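Local coordinates for putative immunoglobulin-blocking virulence protein (PDB 7ADK) that probably binds host immunoglobulins and may help the mycoplasma blunt the antibody response during infection, at residues L704-Y707 / F708-E712; T341-L344 / R345-S349; E350-V353 / F354-E358; E559-N563 / G564-R568; S230-S233 / V234-N238. All coordinates share one frame; numbering follows the deposited sequence.

Contact 1: L704-Y707 / F708-E712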
# COMPACT_ATOMS: atom_id res chain seq x y z
N LEU A 704 17.03 30.27 -2.63
CA LEU A 704 15.57 30.37 -2.66
C LEU A 704 14.99 29.51 -3.79
O LEU A 704 13.98 28.85 -3.57
CB LEU A 704 15.16 31.84 -2.76
CG LEU A 704 13.64 32.10 -2.79
CD1 LEU A 704 12.92 31.60 -1.55
CD2 LEU A 704 13.40 33.59 -2.90
N ASP A 705 15.64 29.45 -4.96
CA ASP A 705 15.21 28.61 -6.08
C ASP A 705 15.08 27.14 -5.69
O ASP A 705 14.08 26.49 -6.00
CB ASP A 705 16.17 28.73 -7.26
CG ASP A 705 16.28 30.13 -7.87
OD1 ASP A 705 15.51 31.04 -7.49
OD2 ASP A 705 17.10 30.30 -8.79
N LYS A 706 16.05 26.62 -4.93
CA LYS A 706 16.14 25.19 -4.61
C LYS A 706 14.98 24.70 -3.75
O LYS A 706 14.48 23.61 -4.01
CB LYS A 706 17.47 24.85 -3.94
CG LYS A 706 18.74 25.32 -4.67
CD LYS A 706 18.68 25.22 -6.20
CE LYS A 706 19.99 25.66 -6.84
NZ LYS A 706 21.08 24.70 -6.60
N TYR A 707 14.49 25.48 -2.79
CA TYR A 707 13.31 25.10 -2.01
C TYR A 707 12.03 25.00 -2.86
O TYR A 707 11.16 24.22 -2.52
CB TYR A 707 13.05 26.08 -0.87
CG TYR A 707 14.03 26.06 0.29
CD1 TYR A 707 13.86 25.16 1.36
CD2 TYR A 707 15.06 27.01 0.33
CE1 TYR A 707 14.74 25.21 2.46
CE2 TYR A 707 15.92 27.06 1.43
CZ TYR A 707 15.77 26.17 2.49
OH TYR A 707 16.59 26.27 3.56
N PHE A 708 11.90 25.76 -3.95
CA PHE A 708 10.77 25.60 -4.87
C PHE A 708 10.99 24.46 -5.86
O PHE A 708 10.07 23.70 -6.13
CB PHE A 708 10.50 26.93 -5.58
CG PHE A 708 9.95 28.00 -4.66
CD1 PHE A 708 8.69 27.82 -4.07
CD2 PHE A 708 10.65 29.20 -4.44
CE1 PHE A 708 8.15 28.79 -3.23
CE2 PHE A 708 10.11 30.19 -3.61
CZ PHE A 708 8.87 29.98 -2.99
N GLU A 709 12.20 24.28 -6.38
CA GLU A 709 12.53 23.26 -7.37
C GLU A 709 12.53 21.85 -6.77
O GLU A 709 11.89 20.95 -7.32
CB GLU A 709 13.86 23.63 -8.02
CG GLU A 709 14.21 22.76 -9.22
CD GLU A 709 15.58 23.10 -9.81
OE1 GLU A 709 16.19 24.12 -9.45
OE2 GLU A 709 16.08 22.35 -10.66
N TYR A 710 13.22 21.63 -5.65
CA TYR A 710 13.47 20.31 -5.09
C TYR A 710 12.35 19.78 -4.20
O TYR A 710 12.38 18.62 -3.82
CB TYR A 710 14.83 20.32 -4.36
CG TYR A 710 16.07 20.71 -5.17
CD1 TYR A 710 16.07 20.70 -6.58
CD2 TYR A 710 17.25 21.05 -4.49
CE1 TYR A 710 17.22 21.07 -7.29
CE2 TYR A 710 18.41 21.43 -5.20
CZ TYR A 710 18.39 21.45 -6.60
OH TYR A 710 19.48 21.84 -7.30
N ASN A 711 11.35 20.60 -3.84
CA ASN A 711 10.21 20.19 -3.02
C ASN A 711 8.91 20.25 -3.83
O ASN A 711 8.47 21.34 -4.17
CB ASN A 711 10.14 21.08 -1.79
CG ASN A 711 9.03 20.69 -0.85
OD1 ASN A 711 9.16 19.84 0.00
ND2 ASN A 711 7.89 21.30 -0.98
N GLU A 712 8.27 19.10 -4.05
CA GLU A 712 7.08 18.96 -4.91
C GLU A 712 5.97 19.95 -4.56
O GLU A 712 5.51 20.71 -5.41
CB GLU A 712 6.60 17.50 -4.82
CG GLU A 712 5.39 17.13 -5.70
CD GLU A 712 4.00 17.53 -5.17
OE1 GLU A 712 3.09 17.75 -6.00
OE2 GLU A 712 3.79 17.59 -3.93
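Lys706 and Tyr710, four residues apart along the chain, run side by side in the same direction. The lysine methylenes follow the ring: CB lies 3.8 Å from Tyr710 CE2, and CD is 3.6 Å from Tyr710 OH. CG of Lys706 stands opposite its carbonyl carbon (chi1 -52°), and the bends at chi2 and chi4 turn NZ toward the phenol oxygen. The bond that results, Lys706 NZ to Tyr710 OH at 3.4 Å, is weak. CA of Lys706 sits over one face of the Tyr710 ring, displaced toward its rim. Leu704 and Phe708 form a second, apolar pair of the same spacing, CD1 of Leu704 meeting CE2 of Phe708 at 3.8 Å.

Behind the side chains the backbone sets the spacing. Glu709 N bonds to Asp705 O at 2.9 Å, and Tyr710 N reaches Lys706 O at 2.9 Å with an N-H...O angle of 166°. Further out, Leu704 and Phe708 rest on Ile688 of strand 688-690. Tyr707, whose OH bonds to Lys618 O, places its ring near Phe650 and against Ile677. Tyr710 also touches Ile677 and shares backbone hydrogen bonding with it. These are i to i+4 side-chain pairs in the C-terminal part of helix 698-709, where that helix lies beside strand 676-679, an outermost strand of a five-stranded parallel sheet.

Contact 2: T341-L344 / R345-S349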
# COMPACT_ATOMS: atom_id res chain seq x y z
N THR A 341 36.02 -11.68 -0.20
CA THR A 341 36.00 -12.86 0.68
C THR A 341 37.04 -12.80 1.77
O THR A 341 36.79 -13.26 2.87
CB THR A 341 36.12 -14.19 -0.08
OG1 THR A 341 37.33 -14.28 -0.80
CG2 THR A 341 34.98 -14.39 -1.06
N SER A 342 38.22 -12.23 1.52
CA SER A 342 39.26 -12.07 2.55
C SER A 342 38.82 -11.12 3.66
O SER A 342 39.06 -11.40 4.83
CB SER A 342 40.57 -11.61 1.93
OG SER A 342 40.40 -10.39 1.27
N ARG A 343 38.11 -10.03 3.32
CA ARG A 343 37.46 -9.15 4.30
C ARG A 343 36.36 -9.88 5.07
O ARG A 343 36.40 -9.88 6.29
CB ARG A 343 36.91 -7.90 3.60
CG ARG A 343 36.40 -6.81 4.57
CD ARG A 343 35.08 -6.19 4.13
NE ARG A 343 35.16 -5.65 2.77
CZ ARG A 343 34.27 -5.77 1.80
NH1 ARG A 343 33.09 -6.24 1.99
NH2 ARG A 343 34.58 -5.41 0.60
N LEU A 344 35.40 -10.54 4.41
CA LEU A 344 34.35 -11.28 5.10
C LEU A 344 34.88 -12.43 5.98
O LEU A 344 34.35 -12.67 7.06
CB LEU A 344 33.30 -11.81 4.10
CG LEU A 344 32.17 -10.82 3.78
CD1 LEU A 344 32.55 -9.80 2.73
CD2 LEU A 344 30.94 -11.57 3.30
N ARG A 345 35.95 -13.12 5.56
CA ARG A 345 36.62 -14.14 6.38
C ARG A 345 37.22 -13.53 7.64
O ARG A 345 36.97 -14.02 8.74
CB ARG A 345 37.70 -14.87 5.56
CG ARG A 345 38.07 -16.21 6.21
CD ARG A 345 39.23 -16.92 5.51
NE ARG A 345 39.01 -17.05 4.06
CZ ARG A 345 39.60 -16.37 3.10
NH1 ARG A 345 40.61 -15.59 3.30
NH2 ARG A 345 39.20 -16.48 1.87
N ARG A 346 37.99 -12.45 7.50
CA ARG A 346 38.58 -11.72 8.62
C ARG A 346 37.50 -11.23 9.57
O ARG A 346 37.62 -11.46 10.76
CB ARG A 346 39.48 -10.62 8.05
CG ARG A 346 40.38 -9.91 9.08
CD ARG A 346 39.68 -8.91 10.00
NE ARG A 346 38.85 -7.97 9.24
CZ ARG A 346 39.25 -6.96 8.52
NH1 ARG A 346 40.47 -6.53 8.47
NH2 ARG A 346 38.39 -6.34 7.80
N ASP A 347 36.41 -10.66 9.07
CA ASP A 347 35.31 -10.19 9.92
C ASP A 347 34.55 -11.31 10.65
O ASP A 347 34.36 -11.23 11.87
CB ASP A 347 34.36 -9.25 9.15
CG ASP A 347 34.91 -7.86 8.76
OD1 ASP A 347 36.14 -7.68 8.67
OD2 ASP A 347 34.11 -6.91 8.58
N ASN A 348 34.15 -12.39 9.98
CA ASN A 348 33.47 -13.52 10.63
C ASN A 348 34.34 -14.28 11.64
O ASN A 348 33.82 -14.85 12.59
CB ASN A 348 32.93 -14.47 9.56
CG ASN A 348 31.73 -13.94 8.79
OD1 ASN A 348 30.78 -13.42 9.33
ND2 ASN A 348 31.74 -14.06 7.50
N SER A 349 35.65 -14.29 11.45
CA SER A 349 36.60 -15.04 12.28
C SER A 349 37.15 -14.27 13.48
O SER A 349 37.68 -14.91 14.39
CB SER A 349 37.73 -15.61 11.43
OG SER A 349 38.49 -14.58 10.85
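Arg345 curls back over the preceding turn, its guanidinium lying with one face above Thr341 O, 4.1 Å from the plane and over the group's centre. The bend at chi3 (-52°) turns the otherwise extended chain back this way. NH1 then comes to 3.8 Å from Ser342 CA, a van der Waals contact. On another side of the helix, the aliphatic part of Arg343 serves as a surface for its neighbour, CG being 3.8 Å from Arg346 NH2.

The backbone bonds are regular: Arg345 N to Thr341 O, Arg346 N to Ser342 O, Asp347 N to Arg343 O and Asn348 N to Leu344 O, the last at 2.9 Å. They mark the body of an alpha-helix, 339-351, which widens to a pi-type turn at 347-349. Arg345 O accepts an ordinary i+4 bond from Ser349 N at 3.0 Å and a second bond from Ser349 OG at 2.7 Å, the two donors coming from opposite faces of its plane.

Charged groups pair next. Arg346 grips a single oxygen of Asp347 side-on, NE and NH2 each lying 2.8 Å from Asp347 OD1, which stays within 5° of the guanidinium plane. The other carboxylate oxygen, OD2, takes hydrogen bonds from Tyr167 OH and Trp527 NE1, direct partners that probably help to stabilise the negative charge. Arg346 NH2 also bonds to Gln168 O, and its guanidinium makes a cation-pi contact with Tyr167. Arg343 NE binds Asn169 OD1, and Ser342 OG bonds to Asn338 O and to Thr171 OG1.

Contact 3: E350-V353 / F354-E358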
# COMPACT_ATOMS: atom_id res chain seq x y z
N GLU A 350 37.06 -12.94 13.51
CA GLU A 350 37.61 -12.13 14.60
C GLU A 350 36.78 -10.92 15.06
O GLU A 350 36.97 -10.51 16.21
CB GLU A 350 39.06 -11.72 14.27
CG GLU A 350 39.19 -10.35 13.60
CD GLU A 350 40.61 -10.05 13.09
OE1 GLU A 350 41.34 -10.97 12.67
OE2 GLU A 350 41.00 -8.86 13.13
N TYR A 351 35.89 -10.34 14.26
CA TYR A 351 35.01 -9.27 14.75
C TYR A 351 33.77 -9.83 15.43
O TYR A 351 33.37 -9.33 16.48
CB TYR A 351 34.62 -8.25 13.68
CG TYR A 351 35.69 -7.22 13.40
CD1 TYR A 351 36.12 -6.35 14.41
CD2 TYR A 351 36.23 -7.10 12.11
CE1 TYR A 351 37.12 -5.40 14.16
CE2 TYR A 351 37.24 -6.17 11.85
CZ TYR A 351 37.70 -5.33 12.88
OH TYR A 351 38.71 -4.47 12.63
N ARG A 352 33.17 -10.89 14.89
CA ARG A 352 31.98 -11.50 15.49
C ARG A 352 32.29 -12.12 16.85
O ARG A 352 33.27 -12.84 17.01
CB ARG A 352 31.36 -12.53 14.54
CG ARG A 352 30.96 -11.85 13.25
CD ARG A 352 30.22 -12.78 12.30
NE ARG A 352 28.81 -12.92 12.66
CZ ARG A 352 27.80 -12.96 11.82
NH1 ARG A 352 27.94 -13.14 10.54
NH2 ARG A 352 26.61 -12.78 12.27
N VAL A 353 31.41 -11.92 17.83
CA VAL A 353 31.26 -12.86 18.94
C VAL A 353 30.40 -14.02 18.45
O VAL A 353 29.56 -13.82 17.57
CB VAL A 353 30.74 -12.15 20.21
CG1 VAL A 353 29.29 -11.74 20.14
CG2 VAL A 353 30.93 -13.03 21.44
N PHE A 354 30.65 -15.24 18.91
CA PHE A 354 30.21 -16.46 18.21
C PHE A 354 30.80 -16.56 16.79
O PHE A 354 30.11 -16.74 15.79
CB PHE A 354 28.69 -16.67 18.30
CG PHE A 354 28.11 -16.48 19.68
CD1 PHE A 354 28.62 -17.20 20.77
CD2 PHE A 354 27.04 -15.59 19.88
CE1 PHE A 354 28.06 -17.06 22.05
CE2 PHE A 354 26.47 -15.44 21.16
CZ PHE A 354 26.98 -16.19 22.24
N ASP A 355 32.12 -16.40 16.70
CA ASP A 355 32.94 -16.43 15.49
C ASP A 355 32.92 -17.78 14.75
O ASP A 355 32.63 -18.83 15.34
CB ASP A 355 34.39 -16.11 15.85
CG ASP A 355 35.00 -17.14 16.81
OD1 ASP A 355 34.57 -17.22 17.98
OD2 ASP A 355 35.93 -17.87 16.40
N TYR A 356 33.26 -17.77 13.46
CA TYR A 356 33.40 -18.95 12.61
C TYR A 356 34.45 -18.75 11.51
O TYR A 356 34.73 -17.63 11.11
CB TYR A 356 32.03 -19.38 12.06
CG TYR A 356 31.24 -18.37 11.26
CD1 TYR A 356 31.41 -18.28 9.88
CD2 TYR A 356 30.27 -17.58 11.90
CE1 TYR A 356 30.60 -17.41 9.12
CE2 TYR A 356 29.45 -16.71 11.15
CZ TYR A 356 29.61 -16.64 9.75
OH TYR A 356 28.80 -15.85 9.01
N ASP A 357 35.07 -19.84 11.03
CA ASP A 357 36.26 -19.77 10.17
C ASP A 357 35.96 -19.51 8.68
O ASP A 357 36.86 -19.19 7.91
CB ASP A 357 37.05 -21.07 10.34
CG ASP A 357 38.52 -20.97 9.93
OD1 ASP A 357 39.13 -22.02 9.64
OD2 ASP A 357 39.09 -19.87 9.92
N GLU A 358 34.72 -19.71 8.25
CA GLU A 358 34.24 -19.45 6.89
C GLU A 358 34.08 -17.95 6.59
O GLU A 358 34.15 -17.11 7.48
CB GLU A 358 32.87 -20.14 6.68
CG GLU A 358 32.88 -21.66 6.88
CD GLU A 358 31.61 -22.15 7.58
OE1 GLU A 358 30.50 -21.95 7.07
OE2 GLU A 358 31.74 -22.71 8.68
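Arg352 NH1 donates to Asn348 OD1 and also lies 3.2 Å from Tyr356 OH, at an angle too poor for a hydrogen bond; that hydroxyl bonds to Tyr360 O instead. The neighbouring nitrogen of the same guanidinium, NH2, forms a salt bridge with Asp532 OD2. The side chains of Arg352 and Tyr356 cross with their flat groups at 40° to each other, and CE2 of the tyrosine ring comes to 3.9 Å from Arg352 NH1. Tyr356 carries its CG between the backbone N and the carbonyl carbon (chi1 57°), while a bend at chi3 turns the arginine head across the ring's hydroxyl end.

Between these two residues the chain reverses. Phe354 takes a left-handed backbone conformation (phi 60°), after which Asp355 returns alongside the start of the turn, its CB 3.6 Å from Arg352 O. The carboxylate of Asp355 is directed elsewhere, OD1 pairing with Arg403 NH1. Val353 and Phe354 barely meet through their side chains, CG1 of the valine being 4.5 Å from CD2 of the ring. Both are buried against other parts of the chain: Val353 touches Gln475 and Gln476 of strand 473-481, and Phe354 meets Trp375 edge-to-face.

Backbone hydrogen bonding between Tyr356 and Asn348 draws the returning segment back to the helix. The whole is a tight turn at the C-terminal end of helix 339-351, redirecting the chain into the loop that leads to helix 364-369 and wedging its hydrophobic corner against the mixed sheet.

Contact 4: E559-N563 / G564-R568; sequences EDFSN and GSYER
Phe561 and Tyr566 make a T-shaped pair, the edge of the phenylalanine directed at the face of the tyrosine. The ring centroids are 4.9 Å apart and the planes meet at 61°. The touching edge is led by Phe561 CE1, which stands 3.4 Å above the tyrosine plane, offset toward its rim, and Phe561 CZ lies 3.8 Å from Tyr566 OH. CG of the phenylalanine points opposite its backbone N (chi1 -170°), which swings the ring over to the returning chain; there its CD1 also meets Ser565 O at 3.4 Å. Val614 touches Phe561 and Lys621 touches Tyr566 from neighbouring loops.

The third flat group, the guanidinium of Arg568, receives a carboxylate at its edge. Arg568 NH1 donates to Asp560 OD1 at 2.7 Å in a salt bridge, near the guanidinium plane but on the anti side of the carboxylate and 32° out of the latter's plane. An extended run from CG to NE lets the arginine span the loop. Asp560 OD2 accepts from Asn518 ND2 and from Asp557 N, bonds that help to fix the carboxylate for the arginine.

Both pairs close the loop that leads from strand 553-555 into helix 567-579, the first half of a beta-alpha-beta crossover to the adjacent parallel strand 608-610. The loop turns at Gly564, whose phi is positive.

At the entry to the helix, Ser565 OG accepts from Glu567 N at 3.3 Å, forming an ST turn. Tyr566 occupies the N-cap position, and its backbone O takes a hydrogen bond from Asn570 ND2. Beyond it Glu567 OE2 forms a salt bridge with Arg158 NH2.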
# COMPACT_ATOMS: atom_id res chain seq x y z
N GLU A 559 18.09 16.35 21.16
CA GLU A 559 19.17 16.55 22.12
C GLU A 559 20.57 16.73 21.49
O GLU A 559 21.56 16.91 22.20
CB GLU A 559 19.12 15.42 23.17
CG GLU A 559 19.16 13.97 22.64
CD GLU A 559 17.78 13.30 22.52
OE1 GLU A 559 16.82 13.96 22.07
OE2 GLU A 559 17.64 12.12 22.89
N ASP A 560 20.68 16.73 20.16
CA ASP A 560 21.92 16.94 19.39
C ASP A 560 22.11 18.41 18.94
O ASP A 560 23.02 18.70 18.17
CB ASP A 560 21.97 15.98 18.20
CG ASP A 560 21.78 14.49 18.54
OD1 ASP A 560 22.16 14.06 19.64
OD2 ASP A 560 21.29 13.73 17.67
N PHE A 561 21.27 19.34 19.39
CA PHE A 561 21.24 20.73 18.94
C PHE A 561 20.81 21.70 20.07
O PHE A 561 19.90 22.51 19.91
CB PHE A 561 20.36 20.79 17.69
CG PHE A 561 20.39 22.09 16.91
CD1 PHE A 561 21.53 22.45 16.18
CD2 PHE A 561 19.28 22.96 16.94
CE1 PHE A 561 21.57 23.67 15.50
CE2 PHE A 561 19.33 24.18 16.28
CZ PHE A 561 20.47 24.54 15.55
N SER A 562 21.40 21.59 21.26
CA SER A 562 20.88 22.26 22.46
C SER A 562 21.04 23.80 22.44
O SER A 562 20.07 24.51 22.67
CB SER A 562 21.52 21.68 23.73
OG SER A 562 21.28 20.30 23.82
N ASN A 563 22.24 24.33 22.19
CA ASN A 563 22.58 25.74 22.46
C ASN A 563 22.70 26.64 21.21
O ASN A 563 23.42 27.64 21.21
CB ASN A 563 23.81 25.82 23.39
CG ASN A 563 23.63 25.22 24.78
OD1 ASN A 563 22.67 24.53 25.09
ND2 ASN A 563 24.54 25.47 25.68
N GLY A 564 22.08 26.25 20.10
CA GLY A 564 22.35 26.81 18.77
C GLY A 564 23.68 26.38 18.18
O GLY A 564 24.04 26.82 17.11
N SER A 565 24.43 25.52 18.86
CA SER A 565 25.67 24.92 18.41
C SER A 565 25.45 23.92 17.30
O SER A 565 24.59 23.18 17.38
CB SER A 565 26.37 24.26 19.54
OG SER A 565 27.60 23.75 19.17
N TYR A 566 26.38 23.81 16.35
CA TYR A 566 26.31 22.82 15.26
C TYR A 566 27.45 21.79 15.44
O TYR A 566 27.71 20.98 14.56
CB TYR A 566 26.37 23.52 13.89
CG TYR A 566 25.06 24.12 13.41
CD1 TYR A 566 24.11 23.30 12.78
CD2 TYR A 566 24.80 25.49 13.57
CE1 TYR A 566 22.90 23.84 12.31
CE2 TYR A 566 23.58 26.04 13.12
CZ TYR A 566 22.63 25.21 12.49
OH TYR A 566 21.45 25.74 12.08
N GLU A 567 28.09 21.77 16.61
CA GLU A 567 29.25 20.95 16.93
C GLU A 567 28.95 19.44 16.95
O GLU A 567 29.60 18.70 16.21
CB GLU A 567 29.79 21.49 18.26
CG GLU A 567 31.07 20.87 18.76
CD GLU A 567 31.57 21.43 20.09
OE1 GLU A 567 31.21 22.56 20.50
OE2 GLU A 567 32.38 20.73 20.75
N ARG A 568 27.93 19.00 17.69
CA ARG A 568 27.59 17.58 17.81
C ARG A 568 27.15 16.97 16.48
O ARG A 568 27.44 15.81 16.22
CB ARG A 568 26.52 17.37 18.89
CG ARG A 568 26.69 16.05 19.63
CD ARG A 568 25.50 15.73 20.52
NE ARG A 568 25.83 14.72 21.54
CZ ARG A 568 25.25 13.56 21.79
NH1 ARG A 568 24.22 13.11 21.17
NH2 ARG A 568 25.74 12.79 22.70

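Contact 5: S230-S233 / V234-N238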
# COMPACT_ATOMS: atom_id res chain seq x y z
N SER A 230 15.45 -33.19 -27.80
CA SER A 230 16.28 -32.08 -27.27
C SER A 230 15.52 -30.75 -27.27
O SER A 230 15.57 -30.05 -26.27
CB SER A 230 17.60 -31.95 -28.01
OG SER A 230 18.54 -32.87 -27.61
N LEU A 231 14.76 -30.43 -28.32
CA LEU A 231 13.88 -29.25 -28.35
C LEU A 231 12.75 -29.33 -27.30
O LEU A 231 12.42 -28.36 -26.63
CB LEU A 231 13.29 -29.07 -29.76
CG LEU A 231 12.46 -27.79 -29.93
CD1 LEU A 231 13.35 -26.57 -30.14
CD2 LEU A 231 11.50 -27.90 -31.10
N GLU A 232 12.19 -30.51 -27.07
CA GLU A 232 11.22 -30.71 -25.99
C GLU A 232 11.84 -30.44 -24.59
O GLU A 232 11.21 -29.86 -23.71
CB GLU A 232 10.63 -32.12 -26.16
CG GLU A 232 9.43 -32.46 -25.29
CD GLU A 232 8.59 -33.62 -25.82
OE1 GLU A 232 9.15 -34.60 -26.35
OE2 GLU A 232 7.36 -33.58 -25.67
N SER A 233 13.12 -30.78 -24.41
CA SER A 233 13.91 -30.42 -23.22
C SER A 233 14.32 -28.94 -23.13
O SER A 233 15.09 -28.58 -22.25
CB SER A 233 15.09 -31.37 -23.01
OG SER A 233 16.20 -31.05 -23.80
N VAL A 234 13.77 -28.06 -23.98
CA VAL A 234 13.86 -26.59 -23.80
C VAL A 234 12.49 -25.88 -23.74
O VAL A 234 12.41 -24.76 -23.27
CB VAL A 234 14.83 -25.91 -24.79
CG1 VAL A 234 16.14 -26.68 -24.91
CG2 VAL A 234 14.31 -25.68 -26.20
N ALA A 235 11.40 -26.54 -24.14
CA ALA A 235 10.04 -26.01 -23.99
C ALA A 235 9.34 -26.42 -22.68
O ALA A 235 8.47 -25.69 -22.20
CB ALA A 235 9.24 -26.47 -25.19
N ARG A 236 9.67 -27.58 -22.09
CA ARG A 236 8.89 -28.16 -20.98
C ARG A 236 8.97 -27.41 -19.65
O ARG A 236 7.95 -27.08 -19.05
CB ARG A 236 9.30 -29.62 -20.75
CG ARG A 236 8.60 -30.60 -21.71
CD ARG A 236 9.02 -32.03 -21.42
NE ARG A 236 10.47 -32.25 -21.64
CZ ARG A 236 11.18 -33.28 -21.22
NH1 ARG A 236 10.66 -34.23 -20.52
NH2 ARG A 236 12.44 -33.39 -21.48
N GLN A 237 10.19 -27.16 -19.19
CA GLN A 237 10.50 -26.60 -17.86
C GLN A 237 11.82 -25.80 -17.89
O GLN A 237 11.99 -24.86 -17.12
CB GLN A 237 10.55 -27.77 -16.83
CG GLN A 237 10.67 -27.40 -15.33
CD GLN A 237 9.37 -27.04 -14.62
OE1 GLN A 237 8.27 -27.49 -14.93
NE2 GLN A 237 9.43 -26.24 -13.59
N ASN A 238 12.73 -26.16 -18.80
CA ASN A 238 14.11 -25.63 -18.88
C ASN A 238 14.28 -24.37 -19.74
O ASN A 238 15.39 -24.06 -20.15
CB ASN A 238 15.07 -26.75 -19.32
CG ASN A 238 14.85 -28.09 -18.66
OD1 ASN A 238 14.69 -28.20 -17.46
ND2 ASN A 238 14.79 -29.14 -19.42
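Leu231 and Val234 make the closer-packed side of this helix end. Their side chains cross at about a right angle, with Leu231 CD1 at 4.2 Å from Val234 CG2, and the same valine methyl lies against Leu231 O. That carbonyl oxygen accepts two backbone donors: Val234 N at 3.0 Å, well above the carbonyl plane, and Ala235 N at 3.2 Å, nearly in line with the C=O bond. An i+3 and an i+4 donor thus share one acceptor near the C-terminal end of the helix. Ser233 OG reaches back three residues to donate to Ser230 O at 2.7 Å, folding the hydroxyl onto the helix.

The opposite character belongs to Glu232 and Arg236, both exposed. Their charged ends do not meet; the carboxylate and guanidinium planes stand 57° apart, and contact is made through Glu232 CG, 3.8 Å from Arg236 NE. The arginine turns to the backbone instead. A bend at chi3 (-63°) sets the guanidinium edge toward Glu232 O, to which NE makes a weak bond at 3.2 Å, while Arg236 N binds the same oxygen more nearly along its axis. NH2 brushes Ser233 CB.

Asn238 folds back on the helix. Its ND2 donates to Ser233 O at 2.9 Å, an almost straight bond (171°) in the plane of its own amide but above the plane of the Ser233 carbonyl. Among its neighbours, helix 227-235 turns Ser230, Ser233 and Val234 toward Phe214 of helix 209-218, whereas Leu231 reaches Asn281 and Gln282 of helix 280-288.

Contacts 2 and 3 form one continuous unit on helix 339-351, their centres 8 Å apart: Asn348 O probably accepts from Tyr356 N at 3.1 Å, and Asp347 O from Arg352 N at 3.3 Å. The other contacts are separate. Contacts 1 and 4 both belong to the region of the five-stranded parallel sheet, yet their nearest atoms remain about 10 Å apart and their centres 26 Å. Contact 5 is remote, its centre 67 Å from that of contact 4 and on the opposite side of the chain's centre. Contact 2, with its centre about 16 Å from the chain's centre, lies 45 Å from contact 1 and 42 Å from contact 5, between centres.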